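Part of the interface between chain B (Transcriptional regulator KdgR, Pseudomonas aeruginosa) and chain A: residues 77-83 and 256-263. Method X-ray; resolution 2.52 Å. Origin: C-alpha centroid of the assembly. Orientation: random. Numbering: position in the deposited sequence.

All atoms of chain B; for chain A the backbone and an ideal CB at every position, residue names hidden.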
ATOM      1  N   GLY B  77      10.577   3.355   7.641  1.00 64.22           N
ATOM      2  CA  GLY B  77      11.156   2.055   7.362  1.00 63.51           C
ATOM      3  C   GLY B  77      10.118   0.995   7.041  1.00 68.49           C
ATOM      4  O   GLY B  77       8.908   1.212   7.106  1.00 75.85           O
ATOM      5  N   ARG B  78      10.619  -0.192   6.699  1.00 68.54           N
ATOM      6  CA  ARG B  78       9.734  -1.284   6.304  1.00 66.16           C
ATOM      7  C   ARG B  78       8.799  -1.689   7.444  1.00 69.26           C
ATOM      8  O   ARG B  78       7.636  -2.035   7.205  1.00 64.10           O
ATOM      9  CB  ARG B  78      10.556  -2.488   5.835  1.00 60.92           C
ATOM     10  CG  ARG B  78       9.765  -3.776   5.901  1.00 67.23           C
ATOM     11  CD  ARG B  78      10.637  -4.973   6.151  1.00 72.16           C
ATOM     12  NE  ARG B  78       9.875  -6.164   6.545  1.00 79.12           N
ATOM     13  CZ  ARG B  78       9.058  -6.847   5.744  1.00 88.99           C
ATOM     14  NH1 ARG B  78       8.873  -6.456   4.494  1.00 93.69           N
ATOM     15  NH2 ARG B  78       8.416  -7.926   6.184  1.00 93.64           N
ATOM     16  N   GLU B  79       9.285  -1.640   8.689  1.00 73.39           N
ATOM     17  CA  GLU B  79       8.449  -2.031   9.822  1.00 72.23           C
ATOM     18  C   GLU B  79       7.233  -1.134   9.968  1.00 60.25           C
ATOM     19  O   GLU B  79       6.186  -1.578  10.450  1.00 66.79           O
ATOM     20  CB  GLU B  79       9.278  -2.023  11.101  1.00 75.43           C
ATOM     21  CG  GLU B  79      10.142  -3.236  11.183  1.00 77.67           C
ATOM     22  CD  GLU B  79       9.351  -4.491  10.874  1.00 81.47           C
ATOM     23  OE1 GLU B  79       8.254  -4.652  11.454  1.00 81.53           O
ATOM     24  OE2 GLU B  79       9.814  -5.303  10.042  1.00 84.49           O
ATOM     25  N   ALA B  80       7.354   0.122   9.561  1.00 51.59           N
ATOM     26  CA  ALA B  80       6.217   1.028   9.581  1.00 56.29           C
ATOM     27  C   ALA B  80       5.091   0.534   8.682  1.00 63.31           C
ATOM     28  O   ALA B  80       3.910   0.674   9.018  1.00 67.79           O
ATOM     29  CB  ALA B  80       6.678   2.422   9.160  1.00 58.55           C
ATOM     30  N   LEU B  81       5.426  -0.028   7.519  1.00 72.85           N
ATOM     31  CA  LEU B  81       4.386  -0.636   6.689  1.00 67.55           C
ATOM     32  C   LEU B  81       3.779  -1.832   7.391  1.00 61.93           C
ATOM     33  O   LEU B  81       2.557  -2.009   7.389  1.00 64.63           O
ATOM     34  CB  LEU B  81       4.942  -1.066   5.335  1.00 62.42           C
ATOM     35  CG  LEU B  81       5.631   0.006   4.506  1.00 64.69           C
ATOM     36  CD1 LEU B  81       6.705  -0.562   3.551  1.00 63.75           C
ATOM     37  CD2 LEU B  81       4.575   0.793   3.749  1.00 61.52           C
ATOM     38  N   ARG B  82       4.620  -2.666   7.996  1.00 59.65           N
ATOM     39  CA  ARG B  82       4.107  -3.796   8.761  1.00 67.96           C
ATOM     40  C   ARG B  82       3.097  -3.331   9.801  1.00 65.72           C
ATOM     41  O   ARG B  82       2.006  -3.900   9.923  1.00 59.95           O
ATOM     42  CB  ARG B  82       5.257  -4.545   9.421  1.00 65.71           C
ATOM     43  CG  ARG B  82       6.326  -4.874   8.433  1.00 78.23           C
ATOM     44  CD  ARG B  82       5.668  -5.470   7.202  1.00 77.61           C
ATOM     45  NE  ARG B  82       5.163  -6.808   7.477  1.00 83.43           N
ATOM     46  CZ  ARG B  82       4.145  -7.365   6.836  1.00 82.09           C
ATOM     47  NH1 ARG B  82       3.768  -8.597   7.137  1.00 84.76           N
ATOM     48  NH2 ARG B  82       3.493  -6.684   5.909  1.00 82.57           N
ATOM     49  N   VAL B  83       3.434  -2.265  10.529  1.00 60.98           N
ATOM     50  CA  VAL B  83       2.562  -1.773  11.584  1.00 62.17           C
ATOM     51  C   VAL B  83       1.329  -1.118  10.986  1.00 68.18           C
ATOM     52  O   VAL B  83       0.237  -1.182  11.568  1.00 67.20           O
ATOM     53  CB  VAL B  83       3.347  -0.812  12.502  1.00 62.10           C
ATOM     54  CG1 VAL B  83       2.412   0.001  13.394  1.00 53.79           C
ATOM     55  CG2 VAL B  83       4.363  -1.586  13.349  1.00 63.56           C
TER
ATOM     56  N   UNK A 256      10.938  -6.353  -2.892  1.00 64.41           N
ATOM     57  CA  UNK A 256       9.611  -6.560  -2.335  1.00 60.92           C
ATOM     58  C   UNK A 256       9.622  -6.363  -0.833  1.00 65.79           C
ATOM     59  O   UNK A 256       8.889  -5.524  -0.297  1.00 65.87           O
ATOM     60  CB  UNK A 256       9.093  -7.957  -2.682  1.00 60.92           C
ATOM     61  N   UNK A 257      10.434  -7.160  -0.134  1.00 67.49           N
ATOM     62  CA  UNK A 257      10.479  -7.106   1.322  1.00 62.47           C
ATOM     63  C   UNK A 257      10.806  -5.704   1.815  1.00 68.04           C
ATOM     64  O   UNK A 257      10.392  -5.322   2.917  1.00 67.94           O
ATOM     65  CB  UNK A 257      11.507  -8.103   1.859  1.00 62.47           C
ATOM     66  N   UNK A 258      11.513  -4.906   1.017  1.00 67.63           N
ATOM     67  CA  UNK A 258      11.752  -3.533   1.443  1.00 73.09           C
ATOM     68  C   UNK A 258      10.520  -2.655   1.291  1.00 70.47           C
ATOM     69  O   UNK A 258      10.435  -1.606   1.944  1.00 74.23           O
ATOM     70  CB  UNK A 258      12.912  -2.933   0.646  1.00 73.09           C
ATOM     71  N   UNK A 259       9.575  -3.056   0.450  1.00 57.20           N
ATOM     72  CA  UNK A 259       8.291  -2.395   0.346  1.00 63.10           C
ATOM     73  C   UNK A 259       7.256  -2.971   1.309  1.00 54.54           C
ATOM     74  O   UNK A 259       6.085  -2.609   1.229  1.00 48.47           O
ATOM     75  CB  UNK A 259       7.775  -2.493  -1.091  1.00 63.10           C
ATOM     76  N   UNK A 260       7.647  -3.862   2.207  1.00 52.57           N
ATOM     77  CA  UNK A 260       6.740  -4.311   3.235  1.00 53.63           C
ATOM     78  C   UNK A 260       6.112  -5.648   2.970  1.00 53.59           C
ATOM     79  O   UNK A 260       5.394  -6.168   3.837  1.00 58.55           O
ATOM     80  CB  UNK A 260       5.635  -3.271   3.430  1.00 53.63           C
ATOM     81  N   UNK A 261       6.372  -6.226   1.817  1.00 56.87           N
ATOM     82  CA  UNK A 261       5.728  -7.466   1.421  1.00 60.22           C
ATOM     83  C   UNK A 261       6.260  -8.605   2.271  1.00 56.50           C
ATOM     84  O   UNK A 261       7.469  -8.743   2.444  1.00 57.95           O
ATOM     85  CB  UNK A 261       5.950  -7.749  -0.066  1.00 60.22           C
ATOM     86  N   UNK A 262       5.359  -9.425   2.795  1.00 72.78           N
ATOM     87  CA  UNK A 262       5.718 -10.475   3.739  1.00 84.04           C
ATOM     88  C   UNK A 262       6.185 -11.760   3.068  1.00 89.00           C
ATOM     89  O   UNK A 262       6.520 -12.720   3.773  1.00 89.97           O
ATOM     90  CB  UNK A 262       4.523 -10.781   4.643  1.00 84.04           C
ATOM     91  N   UNK A 263       6.190 -11.823   1.740  1.00 91.85           N
ATOM     92  CA  UNK A 263       6.611 -13.027   1.054  1.00 94.65           C
ATOM     93  C   UNK A 263       5.543 -14.082   0.851  1.00 99.93           C
ATOM     94  O   UNK A 263       5.883 -15.205   0.459  1.00 98.19           O
ATOM     95  CB  UNK A 263       7.774 -13.653   1.827  1.00 94.65           C
TER

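Chain B presents one face of a helix to this stretch, with R78(B), L81(B) and R82(B) supplying nearly all of the contact, so chain A meets two guanidinium groups and one aliphatic side chain.

At position 256 the backbone is helical, CA-to-CB points sideways, and no atom of chain B lies within 5.5 Å of the ideal CB. Chain B sets no preference here. The residue is serine, whose OG is hydrogen-bonded elsewhere in the structure.

Position 257 is more constrained. Its carbonyl receives a very short hydrogen bond from R78(B), with NH1 2.5 Å from O of 257. CA-to-CB points sideways, yet the ideal CB lies 4.1 Å from NH1 of R78(B), and the extended arginine passes alongside with its guanidinium available. An acidic side chain could answer the charge; a flat aromatic one could cover the guanidinium, and a long polar chain might also fit. The deposited residue is tryptophan. With chi1 in the t well, the ring of W257(A) lies flat against the guanidinium of R78(B), the centres 3.5 Å apart and the planes at 7°. CZ of R78(B) sits over the five-membered ring, 3.5 Å from its centroid, in a cation-pi contact, while CD of R78(B) packs 3.4 Å from the centroid of the six-membered ring as a CH-pi contact. The indole thus covers both the charged group and the methylene that leads to it.

At 258 CA-to-CB points away, and chain B would accept almost any side chain. It is arginine, whose side chain comes no nearer than 5.7 Å, from CB of R258(A) to CB of R78(B), whereas O of R258(A) lies 4.0 Å from CB of R78(B).

Position 259 also directs its CB away, 5.1 Å from CD1 of L81(B), so chain B asks little of the side chain. The backbone does more, placing O of 259 3.2 Å from CD1 of L81(B). The residue is methionine.

Position 260 is the tightest. Its phi/psi of 101/-4 would jam a CB against the preceding carbonyl, and the ideal CB would clash with CD1 of L81(B) at 2.9 Å. Both arguments call for glycine, and G260(A) is found. CA of G260(A) lies 5.2 Å from CA of R78(B), a close approach of the two backbones. O of G260(A) is 2.9 Å from NH2 of R82(B), but the angle is too poor for a hydrogen bond.

At 261 CB points away and many residues would serve. The backbone O accepts a weak hydrogen bond from NH1 of R78(B) at 3.4 Å. The residue is tyrosine.

Position 262 has its ideal CB 3.4 Å from NH1 of R82(B) and 5.1 Å from NH2 of R78(B). An acidic residue would suit this positive surrounding, though a small polar one could also be accommodated. Aspartate occurs, and OD2 of D262(A) forms a long salt bridge with NH1 of R82(B) at 3.9 Å.

Position 263 lies beyond chain B's reach, but phi/psi of 85/10 again favours glycine, and G263(A) is present.

Chain A 256-263: SWRMGYDG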
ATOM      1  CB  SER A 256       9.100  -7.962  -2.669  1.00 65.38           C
ATOM      2  OG  SER A 256       8.598  -8.017  -3.989  1.00 72.06           O
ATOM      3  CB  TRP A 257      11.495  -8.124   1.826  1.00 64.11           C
ATOM      4  CG  TRP A 257      11.757  -8.141   3.296  1.00 70.62           C
ATOM      5  CD1 TRP A 257      11.277  -9.036   4.209  1.00 75.33           C
ATOM      6  CD2 TRP A 257      12.613  -7.252   4.017  1.00 75.97           C
ATOM      7  NE1 TRP A 257      11.764  -8.742   5.459  1.00 83.15           N
ATOM      8  CE2 TRP A 257      12.587  -7.648   5.366  1.00 81.39           C
ATOM      9  CE3 TRP A 257      13.391  -6.144   3.649  1.00 77.47           C
ATOM     10  CZ2 TRP A 257      13.310  -6.976   6.354  1.00 80.63           C
ATOM     11  CZ3 TRP A 257      14.101  -5.476   4.622  1.00 75.91           C
ATOM     12  CH2 TRP A 257      14.057  -5.894   5.962  1.00 78.80           C
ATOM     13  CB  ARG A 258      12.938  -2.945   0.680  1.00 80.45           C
ATOM     14  CG  ARG A 258      14.265  -3.427   1.273  1.00 91.92           C
ATOM     15  CD  ARG A 258      15.453  -3.315   0.327  1.00 96.05           C
ATOM     16  NE  ARG A 258      15.486  -2.027  -0.351  1.00101.81           N
ATOM     17  CZ  ARG A 258      16.557  -1.543  -0.968  1.00104.49           C
ATOM     18  NH1 ARG A 258      16.506  -0.364  -1.577  1.00106.60           N
ATOM     19  NH2 ARG A 258      17.689  -2.237  -0.959  1.00107.32           N
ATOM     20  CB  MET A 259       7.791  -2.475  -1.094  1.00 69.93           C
ATOM     21  CG  MET A 259       8.788  -1.872  -2.072  1.00 76.94           C
ATOM     22  SD  MET A 259       8.069  -1.463  -3.660  1.00 79.84           S
ATOM     23  CE  MET A 259       7.062  -0.085  -3.156  1.00 78.99           C
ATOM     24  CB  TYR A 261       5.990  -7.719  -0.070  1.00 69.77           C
ATOM     25  CG  TYR A 261       5.372  -8.995  -0.571  1.00 73.69           C
ATOM     26  CD1 TYR A 261       4.004  -9.197  -0.488  1.00 70.48           C
ATOM     27  CD2 TYR A 261       6.158 -10.001  -1.115  1.00 78.45           C
ATOM     28  CE1 TYR A 261       3.434 -10.360  -0.928  1.00 74.13           C
ATOM     29  CE2 TYR A 261       5.593 -11.171  -1.571  1.00 83.97           C
ATOM     30  CZ  TYR A 261       4.231 -11.349  -1.465  1.00 84.99           C
ATOM     31  OH  TYR A 261       3.657 -12.518  -1.911  1.00 94.31           O
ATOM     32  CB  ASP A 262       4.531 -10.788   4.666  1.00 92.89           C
ATOM     33  CG  ASP A 262       3.248 -11.126   3.909  1.00101.02           C
ATOM     34  OD1 ASP A 262       3.324 -11.690   2.796  1.00 99.09           O
ATOM     35  OD2 ASP A 262       2.149 -10.837   4.443  1.00108.66           O
TER
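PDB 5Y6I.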